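Local coordinates for putative Glycosidase (Bacteroides thetaiotaomicron, PDB 3R67), which is a putative glycosidase, probably a beta-propeller protein, whose precise function is not established, at residues V133-L146 against F172-T184. Sequence-based numbering, arbitrary orientation.
With EDO (1,2-ethanediol), chain I.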
loop_
_atom_site.group_PDB
_atom_site.type_symbol
_atom_site.label_atom_id
_atom_site.label_comp_id
_atom_site.label_asym_id
_atom_site.label_seq_id
_atom_site.Cartn_x
_atom_site.Cartn_y
_atom_site.Cartn_z
ATOM N N VAL A 133 -0.844 11.412 -6.052
ATOM C CA VAL A 133 0.542 11.037 -5.883
ATOM C C VAL A 133 0.578 9.541 -5.559
ATOM O O VAL A 133 0.035 9.089 -4.540
ATOM C CB VAL A 133 1.245 11.913 -4.806
ATOM C CG1 VAL A 133 2.712 11.500 -4.613
ATOM C CG2 VAL A 133 1.154 13.385 -5.171
HETATM N N MSE A 134 1.201 8.773 -6.453
HETATM C CA MSE A 134 1.326 7.339 -6.273
HETATM C C MSE A 134 2.732 6.955 -5.889
HETATM O O MSE A 134 3.680 7.398 -6.532
HETATM C CB MSE A 134 0.940 6.598 -7.558
HETATM C CG MSE A 134 1.112 5.057 -7.451
HETATM SE SE MSE A 134 1.278 4.175 -9.182
HETATM C CE MSE A 134 -0.402 4.471 -9.758
ATOM N N LEU A 135 2.855 6.131 -4.843
ATOM C CA LEU A 135 4.103 5.549 -4.352
ATOM C C LEU A 135 4.039 4.072 -4.596
ATOM O O LEU A 135 3.119 3.422 -4.080
ATOM C CB LEU A 135 4.324 5.882 -2.870
ATOM C CG LEU A 135 4.600 7.340 -2.555
ATOM C CD1 LEU A 135 4.240 7.635 -1.170
ATOM C CD2 LEU A 135 6.030 7.740 -2.885
ATOM N N TYR A 136 4.939 3.542 -5.429
ATOM C CA TYR A 136 4.908 2.127 -5.770
ATOM C C TYR A 136 6.309 1.539 -5.817
ATOM O O TYR A 136 7.303 2.267 -5.738
ATOM C CB TYR A 136 4.218 1.982 -7.150
ATOM C CG TYR A 136 5.005 2.564 -8.311
ATOM C CD1 TYR A 136 4.964 3.928 -8.595
ATOM C CD2 TYR A 136 5.741 1.740 -9.163
ATOM C CE1 TYR A 136 5.699 4.472 -9.646
ATOM C CE2 TYR A 136 6.464 2.269 -10.237
ATOM C CZ TYR A 136 6.437 3.638 -10.476
ATOM O OH TYR A 136 7.128 4.184 -11.539
ATOM N N THR A 137 6.388 0.222 -5.973
ATOM C CA THR A 137 7.668 -0.475 -6.101
ATOM C C THR A 137 7.992 -0.774 -7.544
ATOM O O THR A 137 7.170 -1.358 -8.254
ATOM C CB THR A 137 7.641 -1.797 -5.316
ATOM O OG1 THR A 137 7.134 -1.594 -4.015
ATOM C CG2 THR A 137 8.994 -2.488 -5.269
ATOM N N GLN A 138 9.201 -0.419 -7.944
ATOM C CA GLN A 138 9.842 -0.750 -9.221
ATOM C C GLN A 138 10.571 -2.052 -9.039
ATOM O O GLN A 138 11.365 -2.135 -8.098
ATOM C CB GLN A 138 10.792 0.368 -9.677
ATOM C CG GLN A 138 10.098 1.667 -10.004
ATOM C CD GLN A 138 11.084 2.733 -10.415
ATOM O OE1 GLN A 138 12.112 2.967 -9.761
ATOM N NE2 GLN A 138 10.734 3.478 -11.449
ATOM N N TRP A 139 10.303 -3.084 -9.872
ATOM C CA TRP A 139 10.959 -4.380 -9.665
ATOM C C TRP A 139 11.552 -4.880 -10.988
ATOM O O TRP A 139 10.831 -5.125 -11.947
ATOM C CB TRP A 139 9.951 -5.378 -9.065
ATOM C CG TRP A 139 10.451 -6.771 -8.790
ATOM C CD1 TRP A 139 9.862 -7.934 -9.179
ATOM C CD2 TRP A 139 11.632 -7.144 -8.062
ATOM N NE1 TRP A 139 10.563 -9.011 -8.687
ATOM C CE2 TRP A 139 11.650 -8.555 -7.993
ATOM C CE3 TRP A 139 12.633 -6.424 -7.386
ATOM C CZ2 TRP A 139 12.652 -9.262 -7.311
ATOM C CZ3 TRP A 139 13.616 -7.121 -6.713
ATOM C CH2 TRP A 139 13.624 -8.523 -6.683
ATOM N N ASN A 140 12.889 -4.978 -11.037
ATOM C CA ASN A 140 13.609 -5.433 -12.236
ATOM C C ASN A 140 14.279 -6.800 -11.974
ATOM O O ASN A 140 15.134 -7.227 -12.751
ATOM C CB ASN A 140 14.651 -4.382 -12.681
ATOM C CG ASN A 140 15.747 -4.085 -11.687
ATOM O OD1 ASN A 140 15.806 -4.643 -10.589
ATOM N ND2 ASN A 140 16.656 -3.191 -12.047
ATOM N N ARG A 141 13.881 -7.459 -10.860
ATOM C CA ARG A 141 14.315 -8.765 -10.328
ATOM C C ARG A 141 15.755 -8.677 -9.745
ATOM O O ARG A 141 16.278 -9.685 -9.248
ATOM C CB ARG A 141 14.222 -9.905 -11.360
ATOM C CG ARG A 141 12.810 -10.093 -11.855
ATOM C CD ARG A 141 12.599 -11.308 -12.711
ATOM N NE ARG A 141 11.219 -11.269 -13.200
ATOM C CZ ARG A 141 10.763 -11.907 -14.271
ATOM N NH1 ARG A 141 11.589 -12.618 -15.032
ATOM N NH2 ARG A 141 9.493 -11.775 -14.637
ATOM N N LYS A 142 16.349 -7.462 -9.741
ATOM C CA LYS A 142 17.671 -7.185 -9.184
ATOM C C LYS A 142 17.503 -6.324 -7.930
ATOM O O LYS A 142 18.004 -6.676 -6.860
ATOM C CB LYS A 142 18.594 -6.525 -10.222
ATOM C CG LYS A 142 18.994 -7.487 -11.342
ATOM C CD LYS A 142 19.731 -6.813 -12.490
ATOM C CE LYS A 142 20.510 -7.795 -13.359
ATOM N NZ LYS A 142 19.673 -8.823 -14.042
ATOM N N GLN A 143 16.748 -5.235 -8.040
ATOM C CA GLN A 143 16.516 -4.379 -6.892
ATOM C C GLN A 143 15.096 -3.787 -6.901
ATOM O O GLN A 143 14.562 -3.445 -7.954
ATOM C CB GLN A 143 17.549 -3.255 -6.850
ATOM C CG GLN A 143 17.543 -2.485 -5.542
ATOM C CD GLN A 143 18.251 -1.232 -5.724
ATOM O OE1 GLN A 143 17.669 -0.181 -5.490
ATOM N NE2 GLN A 143 19.504 -1.305 -6.186
ATOM N N ALA A 144 14.502 -3.678 -5.699
ATOM C CA ALA A 144 13.203 -3.065 -5.433
ATOM C C ALA A 144 13.424 -1.627 -5.027
ATOM O O ALA A 144 14.190 -1.364 -4.107
ATOM C CB ALA A 144 12.438 -3.839 -4.346
ATOM N N ARG A 145 12.792 -0.698 -5.721
ATOM C CA ARG A 145 12.917 0.729 -5.424
ATOM C C ARG A 145 11.545 1.388 -5.305
ATOM O O ARG A 145 10.685 1.187 -6.164
ATOM C CB ARG A 145 13.742 1.462 -6.514
ATOM C CG ARG A 145 15.196 1.055 -6.652
ATOM C CD ARG A 145 15.862 1.766 -7.824
ATOM N NE ARG A 145 17.299 1.493 -7.894
ATOM C CZ ARG A 145 17.849 0.484 -8.571
ATOM N NH1 ARG A 145 17.082 -0.374 -9.245
ATOM N NH2 ARG A 145 19.166 0.319 -8.568
ATOM N N LEU A 146 11.354 2.191 -4.252
ATOM C CA LEU A 146 10.161 3.011 -4.060
ATOM C C LEU A 146 10.203 4.180 -5.052
ATOM O O LEU A 146 11.147 4.966 -5.019
ATOM C CB LEU A 146 10.087 3.502 -2.594
ATOM C CG LEU A 146 8.956 4.439 -2.199
ATOM C CD1 LEU A 146 7.594 3.752 -2.339
ATOM C CD2 LEU A 146 9.180 4.945 -0.769
ATOM N N PHE A 172 20.951 6.893 -1.563
ATOM C CA PHE A 172 19.983 5.801 -1.489
ATOM C C PHE A 172 19.313 5.476 -2.848
ATOM O O PHE A 172 18.262 4.827 -2.843
ATOM C CB PHE A 172 18.885 6.151 -0.464
ATOM C CG PHE A 172 19.418 6.447 0.919
ATOM C CD1 PHE A 172 20.005 5.445 1.685
ATOM C CD2 PHE A 172 19.296 7.719 1.473
ATOM C CE1 PHE A 172 20.512 5.723 2.959
ATOM C CE2 PHE A 172 19.788 7.992 2.754
ATOM C CZ PHE A 172 20.385 6.990 3.492
ATOM N N PHE A 173 19.921 5.847 -4.002
ATOM C CA PHE A 173 19.320 5.539 -5.315
ATOM C C PHE A 173 19.184 4.005 -5.521
ATOM O O PHE A 173 18.183 3.548 -6.088
ATOM C CB PHE A 173 20.128 6.159 -6.475
ATOM C CG PHE A 173 19.494 5.928 -7.836
ATOM C CD1 PHE A 173 18.515 6.788 -8.324
ATOM C CD2 PHE A 173 19.862 4.836 -8.619
ATOM C CE1 PHE A 173 17.916 6.564 -9.573
ATOM C CE2 PHE A 173 19.252 4.604 -9.861
ATOM C CZ PHE A 173 18.297 5.480 -10.339
ATOM N N ASP A 174 20.195 3.235 -5.048
ATOM C CA ASP A 174 20.262 1.777 -5.149
ATOM C C ASP A 174 19.800 1.076 -3.845
ATOM O O ASP A 174 20.004 -0.139 -3.684
ATOM C CB ASP A 174 21.698 1.342 -5.481
ATOM C CG ASP A 174 22.231 1.838 -6.812
ATOM O OD1 ASP A 174 21.448 1.872 -7.796
ATOM O OD2 ASP A 174 23.448 2.116 -6.893
ATOM N N GLU A 175 19.147 1.825 -2.933
ATOM C CA GLU A 175 18.639 1.287 -1.667
ATOM C C GLU A 175 17.347 0.478 -1.902
ATOM O O GLU A 175 16.446 0.973 -2.590
ATOM C CB GLU A 175 18.380 2.443 -0.679
ATOM C CG GLU A 175 18.082 2.026 0.753
ATOM C CD GLU A 175 19.236 1.438 1.542
ATOM O OE1 GLU A 175 20.405 1.756 1.225
ATOM O OE2 GLU A 175 18.964 0.721 2.531
ATOM N N PHE A 176 17.244 -0.740 -1.300
ATOM C CA PHE A 176 16.071 -1.618 -1.410
ATOM C C PHE A 176 14.906 -0.975 -0.637
ATOM O O PHE A 176 14.921 -0.972 0.600
ATOM C CB PHE A 176 16.399 -3.042 -0.895
ATOM C CG PHE A 176 15.939 -4.194 -1.770
ATOM C CD1 PHE A 176 16.750 -4.678 -2.800
ATOM C CD2 PHE A 176 14.718 -4.823 -1.539
ATOM C CE1 PHE A 176 16.332 -5.748 -3.608
ATOM C CE2 PHE A 176 14.309 -5.909 -2.335
ATOM C CZ PHE A 176 15.116 -6.358 -3.369
ATOM N N SER A 177 13.939 -0.357 -1.372
ATOM C CA SER A 177 12.829 0.376 -0.760
ATOM C C SER A 177 11.487 0.029 -1.388
ATOM O O SER A 177 11.417 -0.437 -2.533
ATOM C CB SER A 177 13.056 1.877 -0.865
ATOM O OG SER A 177 13.187 2.290 -2.209
ATOM N N LYS A 178 10.416 0.241 -0.600
ATOM C CA LYS A 178 9.019 -0.047 -0.927
ATOM C C LYS A 178 8.089 0.348 0.222
ATOM O O LYS A 178 8.576 0.659 1.305
ATOM C CB LYS A 178 8.840 -1.551 -1.246
ATOM C CG LYS A 178 9.298 -2.519 -0.151
ATOM C CD LYS A 178 8.747 -3.944 -0.326
ATOM C CE LYS A 178 9.172 -4.656 -1.583
ATOM N NZ LYS A 178 8.518 -5.984 -1.671
ATOM N N SER A 179 6.760 0.284 -0.015
ATOM C CA SER A 179 5.641 0.446 0.915
ATOM C C SER A 179 5.667 1.798 1.663
ATOM O O SER A 179 6.108 1.876 2.800
ATOM C CB SER A 179 5.655 -0.692 1.926
ATOM O OG SER A 179 5.746 -1.926 1.236
ATOM N N ALA A 180 5.113 2.848 1.036
ATOM C CA ALA A 180 5.105 4.186 1.623
ATOM C C ALA A 180 3.697 4.677 1.923
ATOM O O ALA A 180 2.781 4.575 1.093
ATOM C CB ALA A 180 5.787 5.161 0.696
ATOM N N SER A 181 3.557 5.247 3.118
ATOM C CA SER A 181 2.336 5.809 3.659
ATOM C C SER A 181 2.474 7.317 3.876
ATOM O O SER A 181 3.027 7.731 4.891
ATOM C CB SER A 181 1.981 5.122 4.971
ATOM O OG SER A 181 1.764 3.743 4.737
ATOM N N ILE A 182 1.975 8.132 2.919
ATOM C CA ILE A 182 1.988 9.605 3.026
ATOM C C ILE A 182 1.012 10.024 4.130
ATOM O O ILE A 182 -0.032 9.405 4.244
ATOM C CB ILE A 182 1.652 10.299 1.658
ATOM C CG1 ILE A 182 2.850 10.185 0.703
ATOM C CG2 ILE A 182 1.303 11.802 1.842
ATOM C CD1 ILE A 182 2.667 10.925 -0.705
ATOM N N VAL A 183 1.329 11.100 4.893
ATOM C CA VAL A 183 0.445 11.631 5.934
ATOM C C VAL A 183 -0.657 12.482 5.249
ATOM O O VAL A 183 -0.376 13.406 4.483
ATOM C CB VAL A 183 1.184 12.419 7.046
ATOM C CG1 VAL A 183 0.197 12.987 8.056
ATOM C CG2 VAL A 183 2.201 11.531 7.757
ATOM N N THR A 184 -1.899 12.129 5.525
ATOM C CA THR A 184 -3.097 12.783 5.008
ATOM C C THR A 184 -3.968 13.273 6.156
ATOM O O THR A 184 -3.801 12.846 7.298
ATOM C CB THR A 184 -3.929 11.830 4.083
ATOM O OG1 THR A 184 -4.488 10.758 4.850
ATOM C CG2 THR A 184 -3.161 11.317 2.893
HETATM C C1 EDO I . 9.704 -7.362 -5.199
HETATM O O1 EDO I . 8.857 -6.608 -4.334
HETATM C C2 EDO I . 10.666 -8.211 -4.378
HETATM O O2 EDO I . 11.489 -7.312 -3.625
HETATM O O HOH W 1 4.271 2.461 -1.820
HETATM O O HOH W 2 5.311 0.113 -2.610
HETATM O O HOH W 3 6.406 -4.254 -3.643
HETATM O O HOH W 4 13.903 5.226 -3.792
#
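Leu135 and Leu146 meet Ala180 where two blades of a beta-propeller, the fold expected for this family, pack together: the hairpin of strands 132-139 and 144-151 lies against strand 180-187 of the next sheet and the loop leading into it. Short axes of 133-139 and 180-184 run nearly antiparallel (164°) but 7.8 Å apart, too far for direct pairing, and water 1 links Ala180 N to Leu135 O, the latter weakly. Side chains fill the gap: Leu146 CD2 packs on Ala180 CB at 3.7 Å, and in the conformer described Leu135 CD1 approaches the same methyl and Ile182 CG1.

In the loop the contact turns polar. Ser177 N donates to Ala144 O at 2.9 Å, whereas Leu146 N gives Ser177 OG an almost straight bond (2.7 Å, 174°); with OG between its own backbone N and carbonyl carbon (chi1 59°), the hydroxyl faces Leu146 N. Ala144 CB sits over one face of the Phe176 ring, 3.9 Å from its centroid, a CH-pi contact. Ethanediol, probably from the crystallisation liquor, lies over the Trp139 ring and accepts from Lys178 NZ.

From strand 144-151, the extended Arg145 chain reaches the turn at 172-175, whose poor order makes this grip less certain than the Ser177 bonds. It spends two donors near its guanidinium plane: NE binds Phe173 O at 2.9 Å, and NH2 forms a salt bridge to Asp174 OD1, met on its anti side at 2.9 Å.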